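Local coordinates for proline dehydrogenase (Bradyrhizobium japonicum USDA 110, PDB 3HAZ), which probably oxidises proline to glutamate in two steps, with an FAD-dependent proline dehydrogenase and an NAD-dependent aldehyde dehydrogenase joined in one chain, at residues Glu82-Val87 against Asp94-Asp99; Pro8-Pro13 against Leu289-Ile294; Lys223-Gly226 against Asp232-Gly235; Gly200-Ala205 against Val778-Val783. All coordinates share one frame; numbering follows the deposited sequence.

Overall arrangement
The four contacts are separate: their centres lie about 25 to 48 Å apart. Along the chain, 8-13 comes first, and it pairs only much later with 289-294. Interaction 1 joins the consecutive helices 71-85 and 90-100, which precede the barrel strands in sequence. Interactions 2 and 3 lie on the FAD-binding barrel, at helix 287-298 and at the loop entering strand 235-238. Their centres are about 31 Å apart. Interaction 4 leaves the barrel just before helix 204-223 and reaches helix 775-787 of the aldehyde dehydrogenase part. Interactions 1 and 3 join neighbouring parts of the chain. Interactions 2 and 4 join distant parts, and interaction 4 bridges the two enzyme units.

Interaction 1 (Glu82-Val87 against Asp94-Asp99); sequences EALLRV and DQFIED
L84 meets F96 and I97 where helix 71-85 packs on helix 90-100. These consecutive helices lie in the region that matches the DNA-binding domain family of proline dehydrogenases. The contact is apolar and small, and L84 carries one whole side of it. Its two methyl groups divide the work. CD2 of L84 comes obliquely to the F96 ring, 3.6 Å from F96 CD2. CD1 of L84 turns to the next residue and lies 3.9 Å from I97 CG1. With CG anti to the backbone N (chi1 176°), the F96 ring is directed to the L84 methyl, and the two side chains cross at about a right angle.

Further residues surround these groups. H109 and W123 meet the F96 ring edge-to-face. Helix 151-168 packs on the same layer, with T158 against L84 and M162 against I97. Its R159 also forms salt bridges to D94 and E98. At the end of helix 71-85, R86 folds back over one turn onto E82. R86 NH2 lies 2.9 Å from E82 OE2, on the syn side but tilted out of the carboxylate plane. That same oxygen is also hydrogen-bonded to H449 NE2.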
loop_
_atom_site.group_PDB
_atom_site.type_symbol
_atom_site.label_atom_id
_atom_site.label_comp_id
_atom_site.label_asym_id
_atom_site.label_seq_id
_atom_site.Cartn_x
_atom_site.Cartn_y
_atom_site.Cartn_z
ATOM N N GLU A 82 41.527 -33.645 4.534
ATOM C CA GLU A 82 42.072 -34.850 3.899
ATOM C C GLU A 82 43.577 -34.729 3.628
ATOM O O GLU A 82 44.337 -35.656 3.903
ATOM C CB GLU A 82 41.311 -35.209 2.617
ATOM C CG GLU A 82 41.840 -36.464 1.906
ATOM C CD GLU A 82 41.730 -37.723 2.759
ATOM O OE1 GLU A 82 41.080 -37.664 3.820
ATOM O OE2 GLU A 82 42.284 -38.776 2.373
ATOM N N ALA A 83 44.003 -33.592 3.086
ATOM C CA ALA A 83 45.425 -33.331 2.893
ATOM C C ALA A 83 46.177 -33.505 4.205
ATOM O O ALA A 83 47.211 -34.165 4.248
ATOM C CB ALA A 83 45.646 -31.921 2.340
ATOM N N LEU A 84 45.654 -32.913 5.278
ATOM C CA LEU A 84 46.298 -33.014 6.590
ATOM C C LEU A 84 46.327 -34.446 7.141
ATOM O O LEU A 84 47.279 -34.838 7.811
ATOM C CB LEU A 84 45.645 -32.056 7.593
ATOM C CG LEU A 84 45.980 -30.584 7.331
ATOM C CD1 LEU A 84 45.034 -29.650 8.072
ATOM C CD2 LEU A 84 47.429 -30.297 7.702
ATOM N N LEU A 85 45.291 -35.226 6.852
ATOM C CA LEU A 85 45.241 -36.608 7.311
ATOM C C LEU A 85 46.251 -37.488 6.589
ATOM O O LEU A 85 46.623 -38.553 7.083
ATOM C CB LEU A 85 43.843 -37.198 7.124
ATOM C CG LEU A 85 42.740 -36.781 8.094
ATOM C CD1 LEU A 85 41.399 -37.333 7.612
ATOM C CD2 LEU A 85 43.046 -37.256 9.513
ATOM N N ARG A 86 46.689 -37.060 5.414
ATOM C CA ARG A 86 47.559 -37.909 4.619
ATOM C C ARG A 86 49.032 -37.560 4.814
ATOM O O ARG A 86 49.900 -38.144 4.178
ATOM C CB ARG A 86 47.160 -37.851 3.143
ATOM C CG ARG A 86 45.696 -38.170 2.892
ATOM C CD ARG A 86 45.411 -39.670 2.852
ATOM N NE ARG A 86 45.523 -40.321 4.157
ATOM C CZ ARG A 86 44.497 -40.599 4.957
ATOM N NH1 ARG A 86 44.713 -41.201 6.116
ATOM N NH2 ARG A 86 43.257 -40.281 4.608
ATOM N N VAL A 87 49.307 -36.605 5.700
ATOM C CA VAL A 87 50.685 -36.278 6.062
ATOM C C VAL A 87 51.242 -37.366 6.983
ATOM O O VAL A 87 50.608 -37.724 7.973
ATOM C CB VAL A 87 50.789 -34.903 6.754
ATOM C CG1 VAL A 87 52.167 -34.722 7.375
ATOM C CG2 VAL A 87 50.505 -33.791 5.763
ATOM N N ASP A 94 49.731 -31.394 13.197
ATOM C CA ASP A 94 49.466 -30.606 14.403
ATOM C C ASP A 94 50.171 -29.258 14.369
ATOM O O ASP A 94 49.575 -28.223 14.688
ATOM C CB ASP A 94 49.908 -31.367 15.654
ATOM C CG ASP A 94 48.923 -32.438 16.069
ATOM O OD1 ASP A 94 49.276 -33.259 16.944
ATOM O OD2 ASP A 94 47.798 -32.458 15.527
ATOM N N GLN A 95 51.445 -29.282 13.993
ATOM C CA GLN A 95 52.257 -28.073 13.955
ATOM C C GLN A 95 51.739 -27.123 12.890
ATOM O O GLN A 95 51.674 -25.907 13.100
ATOM C CB GLN A 95 53.728 -28.412 13.684
ATOM N N PHE A 96 51.382 -27.678 11.737
ATOM C CA PHE A 96 50.835 -26.867 10.665
ATOM C C PHE A 96 49.562 -26.177 11.151
ATOM O O PHE A 96 49.406 -24.963 11.020
ATOM C CB PHE A 96 50.524 -27.719 9.442
ATOM C CG PHE A 96 49.874 -26.950 8.334
ATOM C CD1 PHE A 96 50.643 -26.253 7.415
ATOM C CD2 PHE A 96 48.495 -26.898 8.228
ATOM C CE1 PHE A 96 50.046 -25.534 6.392
ATOM C CE2 PHE A 96 47.889 -26.179 7.207
ATOM C CZ PHE A 96 48.665 -25.496 6.290
ATOM N N ILE A 97 48.663 -26.970 11.727
ATOM C CA ILE A 97 47.379 -26.472 12.201
ATOM C C ILE A 97 47.511 -25.323 13.203
ATOM O O ILE A 97 46.836 -24.304 13.071
ATOM C CB ILE A 97 46.531 -27.610 12.783
ATOM C CG1 ILE A 97 46.098 -28.558 11.656
ATOM C CG2 ILE A 97 45.320 -27.053 13.503
ATOM C CD1 ILE A 97 45.430 -29.833 12.150
ATOM N N GLU A 98 48.390 -25.482 14.187
ATOM C CA GLU A 98 48.589 -24.460 15.209
ATOM C C GLU A 98 49.423 -23.269 14.732
ATOM O O GLU A 98 49.123 -22.126 15.068
ATOM C CB GLU A 98 49.243 -25.062 16.463
ATOM C CG GLU A 98 48.362 -26.039 17.238
ATOM C CD GLU A 98 46.979 -25.473 17.528
ATOM O OE1 GLU A 98 45.985 -26.223 17.396
ATOM O OE2 GLU A 98 46.882 -24.276 17.874
ATOM N N ASP A 99 50.470 -23.536 13.957
ATOM C CA ASP A 99 51.458 -22.505 13.639
ATOM C C ASP A 99 51.188 -21.746 12.348
ATOM O O ASP A 99 51.456 -20.553 12.269
ATOM C CB ASP A 99 52.866 -23.103 13.585
ATOM C CG ASP A 99 53.344 -23.603 14.941
ATOM O OD1 ASP A 99 52.705 -23.274 15.967
ATOM O OD2 ASP A 99 54.364 -24.324 14.977
#

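Interaction 2 (Pro8-Pro13 against Leu289-Ile294); sequences PPFTAP and LSLDVI
P9 begins the contact, with its CB near the carboxylate of D292 on helix 287-298. This helix belongs to the TIM-barrel proline dehydrogenase unit, between strands 276-279 and 309-314. The segment 8-13 has no regular structure and is part of the N-terminal tail, which runs across the outside of the barrel. P9 CB is 4.1 Å from D292 OD1, a loose approach.

The next residue, F10, makes a polar and an apolar contact. Its backbone N donates to a water at 3.0 Å, and the water in turn donates to D292 OD1 at 2.6 Å. The direct separation of F10 N and D292 OD1 is 4.5 Å, so the water fills the step between tail and helix. D292 has other partners: its OD2 forms salt bridges with R252 and R524. R524 NE also hydrogen-bonds to F10 O, so this arginine ties both sides of the contact together.

The F10 side chain swings toward the helix with CG anti to the backbone N (chi1 -173°). A methyl group of L291 then sits over one ring face in a CH-pi contact, with L291 CD1 3.9 Å from the F10 ring centroid and 28° off the normal. Helix 320-333 adds A322 and V323 beside the ring, and Y326 beside L291. The backbone N of A12 lies against the opposite face, toward the rim of the ring. On the near face, the touching atoms are F10 CG and L291 CD1, 3.5 Å apart.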
loop_
_atom_site.group_PDB
_atom_site.type_symbol
_atom_site.label_atom_id
_atom_site.label_comp_id
_atom_site.label_asym_id
_atom_site.label_seq_id
_atom_site.Cartn_x
_atom_site.Cartn_y
_atom_site.Cartn_z
ATOM N N PRO A 8 9.116 -53.258 -23.678
ATOM C CA PRO A 8 9.614 -52.319 -24.692
ATOM C C PRO A 8 10.553 -51.296 -24.064
ATOM O O PRO A 8 10.484 -51.073 -22.857
ATOM C CB PRO A 8 8.339 -51.612 -25.183
ATOM C CG PRO A 8 7.200 -52.471 -24.723
ATOM C CD PRO A 8 7.667 -53.122 -23.457
ATOM N N PRO A 9 11.430 -50.681 -24.871
ATOM C CA PRO A 9 12.323 -49.653 -24.330
ATOM C C PRO A 9 11.530 -48.623 -23.537
ATOM O O PRO A 9 10.506 -48.148 -24.017
ATOM C CB PRO A 9 12.923 -49.024 -25.584
ATOM C CG PRO A 9 12.914 -50.137 -26.589
ATOM C CD PRO A 9 11.674 -50.939 -26.301
ATOM N N PHE A 10 11.997 -48.296 -22.335
ATOM C CA PHE A 10 11.268 -47.392 -21.448
ATOM C C PHE A 10 11.060 -46.008 -22.068
ATOM O O PHE A 10 12.000 -45.399 -22.580
ATOM C CB PHE A 10 12.004 -47.267 -20.117
ATOM C CG PHE A 10 11.257 -46.488 -19.077
ATOM C CD1 PHE A 10 10.224 -47.072 -18.365
ATOM C CD2 PHE A 10 11.607 -45.183 -18.790
ATOM C CE1 PHE A 10 9.542 -46.359 -17.392
ATOM C CE2 PHE A 10 10.931 -44.462 -17.816
ATOM C CZ PHE A 10 9.897 -45.051 -17.120
ATOM N N THR A 11 9.829 -45.502 -22.001
ATOM C CA THR A 11 9.507 -44.223 -22.621
ATOM C C THR A 11 8.312 -43.494 -21.981
ATOM O O THR A 11 7.433 -42.989 -22.679
ATOM C CB THR A 11 9.270 -44.393 -24.145
ATOM O OG1 THR A 11 8.907 -43.134 -24.723
ATOM C CG2 THR A 11 8.167 -45.409 -24.412
ATOM N N ALA A 12 8.292 -43.425 -20.655
ATOM C CA ALA A 12 7.238 -42.699 -19.943
ATOM C C ALA A 12 7.298 -41.195 -20.216
ATOM O O ALA A 12 8.370 -40.658 -20.506
ATOM C CB ALA A 12 7.333 -42.964 -18.446
ATOM N N PRO A 13 6.144 -40.510 -20.126
ATOM C CA PRO A 13 6.120 -39.051 -20.290
ATOM C C PRO A 13 7.063 -38.370 -19.301
ATOM O O PRO A 13 7.042 -38.687 -18.110
ATOM C CB PRO A 13 4.660 -38.688 -19.990
ATOM C CG PRO A 13 3.894 -39.929 -20.361
ATOM C CD PRO A 13 4.793 -41.066 -19.932
ATOM N N LEU A 289 18.277 -44.096 -21.091
ATOM C CA LEU A 289 19.490 -44.730 -21.586
ATOM C C LEU A 289 19.990 -45.752 -20.573
ATOM O O LEU A 289 20.397 -46.854 -20.934
ATOM C CB LEU A 289 20.569 -43.680 -21.869
ATOM C CG LEU A 289 21.881 -44.208 -22.457
ATOM C CD1 LEU A 289 21.647 -44.930 -23.790
ATOM C CD2 LEU A 289 22.884 -43.076 -22.616
ATOM N N SER A 290 19.938 -45.395 -19.295
ATOM C CA SER A 290 20.411 -46.298 -18.251
ATOM C C SER A 290 19.592 -47.590 -18.221
ATOM O O SER A 290 20.140 -48.683 -18.070
ATOM C CB SER A 290 20.369 -45.611 -16.884
ATOM O OG SER A 290 19.045 -45.569 -16.380
ATOM N N LEU A 291 18.277 -47.460 -18.352
ATOM C CA LEU A 291 17.399 -48.624 -18.373
ATOM C C LEU A 291 17.668 -49.512 -19.596
ATOM O O LEU A 291 17.582 -50.738 -19.510
ATOM C CB LEU A 291 15.926 -48.193 -18.305
ATOM C CG LEU A 291 15.499 -47.559 -16.967
ATOM C CD1 LEU A 291 14.067 -47.033 -17.001
ATOM C CD2 LEU A 291 15.663 -48.549 -15.823
ATOM N N ASP A 292 18.003 -48.896 -20.727
ATOM C CA ASP A 292 18.376 -49.655 -21.926
ATOM C C ASP A 292 19.625 -50.483 -21.650
ATOM O O ASP A 292 19.691 -51.662 -21.984
ATOM C CB ASP A 292 18.678 -48.713 -23.089
ATOM C CG ASP A 292 17.437 -48.042 -23.641
ATOM O OD1 ASP A 292 16.318 -48.555 -23.413
ATOM O OD2 ASP A 292 17.590 -46.996 -24.305
ATOM N N VAL A 293 20.626 -49.844 -21.056
ATOM C CA VAL A 293 21.882 -50.509 -20.753
ATOM C C VAL A 293 21.650 -51.618 -19.727
ATOM O O VAL A 293 22.119 -52.745 -19.898
ATOM C CB VAL A 293 22.925 -49.502 -20.235
ATOM C CG1 VAL A 293 24.098 -50.221 -19.561
ATOM C CG2 VAL A 293 23.395 -48.608 -21.375
ATOM N N ILE A 294 20.901 -51.295 -18.678
ATOM C CA ILE A 294 20.632 -52.246 -17.600
ATOM C C ILE A 294 19.869 -53.477 -18.094
ATOM O O ILE A 294 20.160 -54.602 -17.679
ATOM C CB ILE A 294 19.859 -51.572 -16.439
ATOM C CG1 ILE A 294 20.789 -50.637 -15.666
ATOM C CG2 ILE A 294 19.271 -52.601 -15.502
ATOM C CD1 ILE A 294 20.085 -49.804 -14.608
HETATM O O HOH W 1 14.634 -49.414 -21.608
#

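Interaction 3 (Lys223-Gly226 against Asp232-Gly235); sequences KAAG and DRPG
R233 NH2 is held by two backbone carbonyls, those of G226 and H228. The bond across the contact runs from R233 NH2 to G226 O at 3.0 Å, with an N-H...O angle of 145°. The donor stands well above the carbonyl plane, and G226 O is tilted 24° from the guanidinium plane. This is the alpha-to-beta connection of the TIM barrel that leads from helix 204-223 into strand 235-238. The arginine clasps the two ends of the loop.

The other nitrogens of R233 reach further out. NH1 donates to H273 O, and NE makes a long, weak ion pair with D274. The side chain bends at chi3 (72°), which helps bring the guanidinium back over the 223-226 segment. One face of that group then rests on a methyl: A225 CB lies 3.4 Å from R233 NH1. The same methyl also meets the proline that follows, with A225 CB 3.9 Å from P234 CD. One small side chain therefore touches both the guanidinium and the proline ring. P234 CD also approaches the backbone, 3.7 Å from A225 O.

G226 has a positive phi, which turns the chain at this point. Beyond P234, G235 enters strand 235-238, where its backbone pairs with F194.

A water links the two segments. It donates to both facing carbonyls, and its distances are 2.7 Å to A225 O and 3.0 Å to D232 O.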
loop_
_atom_site.group_PDB
_atom_site.type_symbol
_atom_site.label_atom_id
_atom_site.label_comp_id
_atom_site.label_asym_id
_atom_site.label_seq_id
_atom_site.Cartn_x
_atom_site.Cartn_y
_atom_site.Cartn_z
ATOM N N LYS A 223 36.492 -61.263 -0.912
ATOM C CA LYS A 223 37.330 -62.033 -0.005
ATOM C C LYS A 223 36.957 -61.822 1.464
ATOM O O LYS A 223 37.389 -62.575 2.333
ATOM C CB LYS A 223 38.808 -61.705 -0.238
ATOM C CG LYS A 223 39.275 -61.968 -1.666
ATOM C CD LYS A 223 40.793 -61.929 -1.778
ATOM C CE LYS A 223 41.357 -60.607 -1.281
ATOM N NZ LYS A 223 42.837 -60.544 -1.438
ATOM N N ALA A 224 36.152 -60.800 1.734
ATOM C CA ALA A 224 35.690 -60.531 3.088
ATOM C C ALA A 224 34.161 -60.431 3.152
ATOM O O ALA A 224 33.619 -59.499 3.739
ATOM C CB ALA A 224 36.331 -59.250 3.610
ATOM N N ALA A 225 33.471 -61.399 2.554
ATOM C CA ALA A 225 32.018 -61.325 2.412
ATOM C C ALA A 225 31.218 -62.108 3.458
ATOM O O ALA A 225 30.002 -61.943 3.561
ATOM C CB ALA A 225 31.606 -61.759 1.016
ATOM N N GLY A 226 31.882 -62.963 4.225
ATOM C CA GLY A 226 31.169 -63.815 5.161
ATOM C C GLY A 226 30.584 -65.031 4.464
ATOM O O GLY A 226 30.745 -65.201 3.254
ATOM N N ASP A 232 22.219 -61.029 3.152
ATOM C CA ASP A 232 23.204 -60.745 4.190
ATOM C C ASP A 232 24.636 -60.861 3.680
ATOM O O ASP A 232 25.479 -61.504 4.308
ATOM C CB ASP A 232 22.987 -61.646 5.411
ATOM C CG ASP A 232 23.690 -61.127 6.655
ATOM O OD1 ASP A 232 24.035 -59.926 6.700
ATOM O OD2 ASP A 232 23.900 -61.925 7.594
ATOM N N ARG A 233 24.893 -60.250 2.527
ATOM C CA ARG A 233 26.241 -60.123 1.983
ATOM C C ARG A 233 26.437 -58.672 1.545
ATOM O O ARG A 233 25.466 -57.949 1.366
ATOM C CB ARG A 233 26.446 -61.078 0.803
ATOM C CG ARG A 233 26.254 -62.547 1.162
ATOM C CD ARG A 233 26.382 -63.464 -0.045
ATOM N NE ARG A 233 27.760 -63.587 -0.522
ATOM C CZ ARG A 233 28.722 -64.252 0.115
ATOM N NH1 ARG A 233 29.945 -64.322 -0.405
ATOM N NH2 ARG A 233 28.467 -64.846 1.276
ATOM N N PRO A 234 27.693 -58.242 1.377
ATOM C CA PRO A 234 27.957 -56.833 1.065
ATOM C C PRO A 234 27.604 -56.469 -0.373
ATOM O O PRO A 234 27.466 -57.343 -1.237
ATOM C CB PRO A 234 29.475 -56.702 1.271
ATOM C CG PRO A 234 29.903 -57.959 1.973
ATOM C CD PRO A 234 28.938 -59.008 1.539
ATOM N N GLY A 235 27.472 -55.172 -0.618
ATOM C CA GLY A 235 27.156 -54.671 -1.938
ATOM C C GLY A 235 28.167 -53.670 -2.468
ATOM O O GLY A 235 29.006 -53.136 -1.736
HETATM O O HOH W 2 27.918 -63.118 4.824
#

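Interaction 4 (Gly200-Ala205 against Val778-Val783); sequences GARTAA and VADDVV
R202 reaches D780 by a bend at chi2 (58°), followed by an extended CG-CD bond (chi3 179°). These torsions carry the guanidinium to the carboxylate side-on. Both nitrogens on that edge are used. R202 NE donates to D780 OD1 at 3.0 Å, and R202 NH1 donates to D780 OD2 at 2.8 Å. Each oxygen receives one bond, and both lie close to the guanidinium plane. The carboxylate is turned 25° against that plane, so the pair is not perfectly flat. Both donors stand out of the carboxylate plane by a similar amount; NE meets OD1 on its syn side.

The third nitrogen anchors the arginine on its own side. R202 NH2 donates to G200 O at 2.7 Å, in the carbonyl plane and on a lone pair. The backbone N of R202 bonds to D206 OD2. Next to it, T203 is the N-cap of helix 204-223 and caps D206 N through its OG1. M813 of helix 804-819 touches both R202 and A779.

The contact joins the proline dehydrogenase barrel to helix 775-787 of the aldehyde dehydrogenase unit. All three nitrogens of R202 have oxygen partners, which should fix the rotation of its plane. Both charged side chains are only partly exposed. The result is a two-pronged, directional ion pair between the two enzyme units, whose opposite charges probably offset each other.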
loop_
_atom_site.group_PDB
_atom_site.type_symbol
_atom_site.label_atom_id
_atom_site.label_comp_id
_atom_site.label_asym_id
_atom_site.label_seq_id
_atom_site.Cartn_x
_atom_site.Cartn_y
_atom_site.Cartn_z
ATOM N N GLY A 200 31.051 -39.927 -14.070
ATOM C CA GLY A 200 31.341 -39.160 -15.272
ATOM C C GLY A 200 32.764 -39.246 -15.796
ATOM O O GLY A 200 33.532 -38.292 -15.701
ATOM N N ALA A 201 33.130 -40.390 -16.355
ATOM C CA ALA A 201 34.381 -40.466 -17.098
ATOM C C ALA A 201 34.392 -39.377 -18.173
ATOM O O ALA A 201 33.427 -39.213 -18.918
ATOM C CB ALA A 201 34.540 -41.834 -17.736
ATOM N N ARG A 202 35.480 -38.622 -18.236
ATOM C CA ARG A 202 35.671 -37.639 -19.296
ATOM C C ARG A 202 36.522 -38.202 -20.430
ATOM O O ARG A 202 36.493 -37.695 -21.551
ATOM C CB ARG A 202 36.340 -36.382 -18.738
ATOM C CG ARG A 202 35.370 -35.309 -18.281
ATOM C CD ARG A 202 34.410 -35.814 -17.222
ATOM N NE ARG A 202 33.497 -34.761 -16.781
ATOM C CZ ARG A 202 32.791 -34.803 -15.658
ATOM N NH1 ARG A 202 31.993 -33.790 -15.346
ATOM N NH2 ARG A 202 32.888 -35.852 -14.841
ATOM N N THR A 203 37.296 -39.240 -20.135
ATOM C CA THR A 203 38.224 -39.797 -21.115
ATOM C C THR A 203 38.066 -41.307 -21.166
ATOM O O THR A 203 37.477 -41.905 -20.264
ATOM C CB THR A 203 39.690 -39.460 -20.769
ATOM O OG1 THR A 203 40.144 -40.309 -19.706
ATOM C CG2 THR A 203 39.818 -37.998 -20.339
ATOM N N ALA A 204 38.584 -41.915 -22.229
ATOM C CA ALA A 204 38.593 -43.365 -22.357
ATOM C C ALA A 204 39.403 -43.979 -21.219
ATOM O O ALA A 204 39.012 -44.991 -20.631
ATOM C CB ALA A 204 39.162 -43.781 -23.727
ATOM N N ALA A 205 40.532 -43.360 -20.898
ATOM C CA ALA A 205 41.339 -43.846 -19.789
ATOM C C ALA A 205 40.588 -43.759 -18.450
ATOM O O ALA A 205 40.737 -44.643 -17.612
ATOM C CB ALA A 205 42.688 -43.120 -19.728
ATOM N N VAL A 778 36.240 -28.190 -15.437
ATOM C CA VAL A 778 37.102 -27.425 -16.332
ATOM C C VAL A 778 37.155 -28.103 -17.688
ATOM O O VAL A 778 37.019 -27.454 -18.727
ATOM C CB VAL A 778 38.528 -27.269 -15.783
ATOM C CG1 VAL A 778 39.448 -26.665 -16.852
ATOM C CG2 VAL A 778 38.515 -26.398 -14.536
ATOM N N ALA A 779 37.342 -29.417 -17.681
ATOM C CA ALA A 779 37.496 -30.132 -18.939
ATOM C C ALA A 779 36.208 -30.061 -19.757
ATOM O O ALA A 779 36.249 -29.813 -20.954
ATOM C CB ALA A 779 37.931 -31.585 -18.703
ATOM N N ASP A 780 35.068 -30.272 -19.101
ATOM C CA ASP A 780 33.774 -30.134 -19.762
ATOM C C ASP A 780 33.629 -28.754 -20.398
ATOM O O ASP A 780 33.290 -28.623 -21.574
ATOM C CB ASP A 780 32.632 -30.314 -18.755
ATOM C CG ASP A 780 32.406 -31.762 -18.367
ATOM O OD1 ASP A 780 33.069 -32.658 -18.935
ATOM O OD2 ASP A 780 31.558 -32.001 -17.483
ATOM N N ASP A 781 33.874 -27.722 -19.600
ATOM C CA ASP A 781 33.622 -26.358 -20.031
ATOM C C ASP A 781 34.636 -25.881 -21.066
ATOM O O ASP A 781 34.322 -25.026 -21.890
ATOM C CB ASP A 781 33.597 -25.410 -18.828
ATOM C CG ASP A 781 32.412 -25.659 -17.920
ATOM O OD1 ASP A 781 31.445 -26.312 -18.372
ATOM O OD2 ASP A 781 32.452 -25.209 -16.757
ATOM N N VAL A 782 35.852 -26.420 -21.009
ATOM C CA VAL A 782 36.874 -26.078 -21.986
ATOM C C VAL A 782 36.551 -26.755 -23.308
ATOM O O VAL A 782 36.638 -26.134 -24.371
ATOM C CB VAL A 782 38.293 -26.479 -21.532
ATOM C CG1 VAL A 782 39.233 -26.543 -22.736
ATOM C CG2 VAL A 782 38.823 -25.491 -20.489
ATOM N N VAL A 783 36.160 -28.025 -23.239
ATOM C CA VAL A 783 35.818 -28.767 -24.450
ATOM C C VAL A 783 34.637 -28.108 -25.171
ATOM O O VAL A 783 34.664 -27.924 -26.383
ATOM C CB VAL A 783 35.532 -30.258 -24.145
ATOM C CG1 VAL A 783 34.787 -30.912 -25.297
ATOM C CG2 VAL A 783 36.840 -30.997 -23.871
#